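Endonuclease III (Geobacillus stearothermophilus, PDB 1ORN) probably excises oxidised pyrimidine bases from damaged DNA through a covalent enzyme-DNA intermediate, probably followed by strand cleavage, and carries a [4Fe-4S] cluster. Local coordinates at residues E107-L115 with A126-F134. Residues are numbered along the deposited sequence; the frame is centred on the assembly and turned at random.
Sequences EVPRDRDEL and ANVVVSVAF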
# COMPACT_ATOMS: atom_id res chain seq x y z
N GLU C 107 -12.31 15.31 10.40
CA GLU C 107 -10.99 15.28 9.78
C GLU C 107 -10.36 13.89 9.86
O GLU C 107 -10.69 13.10 10.73
CB GLU C 107 -10.08 16.31 10.45
CG GLU C 107 -10.53 17.75 10.24
CD GLU C 107 -9.83 18.73 11.16
OE1 GLU C 107 -8.58 18.70 11.24
OE2 GLU C 107 -10.53 19.55 11.80
N VAL C 108 -9.45 13.60 8.93
CA VAL C 108 -8.76 12.32 8.94
C VAL C 108 -7.84 12.28 10.15
O VAL C 108 -6.98 13.15 10.31
CB VAL C 108 -7.91 12.15 7.66
CG1 VAL C 108 -7.10 10.87 7.74
CG2 VAL C 108 -8.81 12.14 6.44
N PRO C 109 -8.03 11.29 11.04
CA PRO C 109 -7.16 11.21 12.22
C PRO C 109 -5.74 10.85 11.81
O PRO C 109 -5.54 10.14 10.82
CB PRO C 109 -7.83 10.13 13.07
CG PRO C 109 -8.44 9.23 12.04
CD PRO C 109 -9.04 10.22 11.05
N ARG C 110 -4.76 11.36 12.55
CA ARG C 110 -3.36 11.10 12.23
C ARG C 110 -2.79 9.88 12.93
O ARG C 110 -1.63 9.52 12.72
CB ARG C 110 -2.53 12.35 12.57
CG ARG C 110 -2.99 13.58 11.80
CD ARG C 110 -2.04 14.76 11.95
NE ARG C 110 -2.45 15.88 11.10
CZ ARG C 110 -1.76 17.00 10.93
NH1 ARG C 110 -0.61 17.17 11.57
NH2 ARG C 110 -2.23 17.95 10.13
N ASP C 111 -3.60 9.24 13.76
CA ASP C 111 -3.17 8.05 14.48
C ASP C 111 -3.50 6.78 13.70
O ASP C 111 -4.63 6.60 13.24
CB ASP C 111 -3.85 8.00 15.85
CG ASP C 111 -3.47 6.77 16.63
OD1 ASP C 111 -2.30 6.67 17.04
OD2 ASP C 111 -4.34 5.89 16.82
N ARG C 112 -2.52 5.90 13.56
CA ARG C 112 -2.69 4.65 12.82
C ARG C 112 -3.78 3.76 13.42
O ARG C 112 -4.67 3.27 12.70
CB ARG C 112 -1.33 3.93 12.78
CG ARG C 112 -1.16 2.94 11.64
CD ARG C 112 -1.86 1.64 11.94
NE ARG C 112 -1.41 1.08 13.21
CZ ARG C 112 -0.18 0.63 13.44
NH1 ARG C 112 0.74 0.66 12.49
NH2 ARG C 112 0.12 0.14 14.64
N ASP C 113 -3.75 3.54 14.73
CA ASP C 113 -4.76 2.71 15.37
C ASP C 113 -6.15 3.32 15.30
O ASP C 113 -7.14 2.60 15.27
CB ASP C 113 -4.37 2.43 16.83
CG ASP C 113 -3.30 1.36 16.95
OD1 ASP C 113 -2.68 1.03 15.91
OD2 ASP C 113 -3.08 0.86 18.07
N GLU C 114 -6.24 4.65 15.27
CA GLU C 114 -7.54 5.29 15.16
C GLU C 114 -8.06 5.10 13.74
O GLU C 114 -9.25 4.86 13.53
CB GLU C 114 -7.47 6.78 15.48
CG GLU C 114 -7.24 7.10 16.97
CD GLU C 114 -8.25 6.41 17.88
OE1 GLU C 114 -9.47 6.45 17.60
OE2 GLU C 114 -7.81 5.82 18.89
N LEU C 115 -7.17 5.19 12.75
CA LEU C 115 -7.59 5.01 11.36
C LEU C 115 -8.16 3.60 11.16
O LEU C 115 -9.11 3.42 10.41
CB LEU C 115 -6.41 5.21 10.41
CG LEU C 115 -5.96 6.66 10.19
CD1 LEU C 115 -4.61 6.68 9.49
CD2 LEU C 115 -7.01 7.41 9.38
N ALA C 126 -4.06 1.97 6.82
CA ALA C 126 -3.70 2.95 7.84
C ALA C 126 -2.22 3.35 7.75
O ALA C 126 -1.89 4.53 7.89
CB ALA C 126 -4.02 2.41 9.24
N ASN C 127 -1.34 2.39 7.52
CA ASN C 127 0.09 2.69 7.40
C ASN C 127 0.40 3.58 6.21
O ASN C 127 1.24 4.47 6.30
CB ASN C 127 0.91 1.40 7.32
CG ASN C 127 1.13 0.77 8.69
OD1 ASN C 127 0.84 1.37 9.72
ND2 ASN C 127 1.66 -0.45 8.71
N VAL C 128 -0.25 3.33 5.07
CA VAL C 128 -0.01 4.17 3.90
C VAL C 128 -0.42 5.60 4.21
O VAL C 128 0.33 6.54 3.93
CB VAL C 128 -0.79 3.69 2.66
CG1 VAL C 128 -0.72 4.74 1.56
CG2 VAL C 128 -0.23 2.37 2.18
N VAL C 129 -1.60 5.76 4.79
CA VAL C 129 -2.10 7.09 5.10
C VAL C 129 -1.21 7.86 6.08
O VAL C 129 -0.85 9.01 5.80
CB VAL C 129 -3.55 7.01 5.64
CG1 VAL C 129 -4.03 8.41 6.09
CG2 VAL C 129 -4.46 6.48 4.55
N VAL C 130 -0.85 7.27 7.22
CA VAL C 130 -0.03 8.01 8.17
C VAL C 130 1.35 8.34 7.61
O VAL C 130 1.92 9.39 7.91
CB VAL C 130 0.14 7.27 9.52
CG1 VAL C 130 -1.23 7.01 10.13
CG2 VAL C 130 0.91 5.97 9.34
N SER C 131 1.87 7.46 6.76
CA SER C 131 3.18 7.64 6.17
C SER C 131 3.20 8.71 5.08
O SER C 131 4.00 9.64 5.12
CB SER C 131 3.67 6.32 5.57
OG SER C 131 4.90 6.50 4.89
N VAL C 132 2.31 8.56 4.11
CA VAL C 132 2.26 9.49 2.99
C VAL C 132 1.67 10.85 3.35
O VAL C 132 2.24 11.89 3.01
CB VAL C 132 1.50 8.84 1.82
CG1 VAL C 132 1.49 9.78 0.62
CG2 VAL C 132 2.29 7.59 1.48
N ALA C 133 0.54 10.84 4.05
CA ALA C 133 -0.12 12.09 4.43
C ALA C 133 0.50 12.85 5.60
O ALA C 133 0.60 14.08 5.56
CB ALA C 133 -1.58 11.83 4.73
N PHE C 134 0.93 12.13 6.64
CA PHE C 134 1.45 12.79 7.83
C PHE C 134 2.92 12.56 8.16
O PHE C 134 3.38 12.93 9.24
CB PHE C 134 0.58 12.40 9.03
CG PHE C 134 -0.89 12.57 8.77
CD1 PHE C 134 -1.41 13.82 8.46
CD2 PHE C 134 -1.75 11.48 8.82
CE1 PHE C 134 -2.78 13.98 8.20
CE2 PHE C 134 -3.11 11.63 8.56
CZ PHE C 134 -3.63 12.89 8.25
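Arg-112 and Ala-126 bring the two backbones to 5.4 Å between CA atoms, and the CA atoms of Arg-110 and Val-130 are 6.1 Å apart, so the loop leading into helix 112-115 runs close against helix 123-134. Just before the N-cap residue Asp-111, Arg-110 lies across the Phe-134 ring: its CG stands 3.5 Å from the ring centroid and only 5° off the normal, a CH-pi contact, while Ala-133 CB covers the opposite face. Chain extension from CG to NE carries the guanidinium over the ring margin, its plane tilted 26° from the ring. Deeper in, Leu-115 CD1 presses on Val-130 CG1 at 3.5 Å, tighter than usual for carbons, and also meets Val-129. The polar link is Arg-112 NH1 to Asn-127 OD1, 2.9 Å, on a carbonyl lone pair. Bends at chi2 (-79°) and chi3 fold the arginine back, laying CD on Ala-126 CB while NE and NH2 both grip Asp-113 OD1. A leucine in place of Arg-112 would probably leave Asn-127 OD1 and the Asp-113 carboxylate without this shared donor. Asn-127 ND2 meanwhile donates to Glu-165. Helices 112-115 and 123-134 form the helix-hairpin-helix, a motif that typically binds the DNA backbone; its hairpin holds sodium through Met-116, Leu-118 and Val-121, and DNA lies about 5 Å from the contact's nearest atom. Because both acceptors lie in the guanidinium plane, its rotation is probably fixed between them.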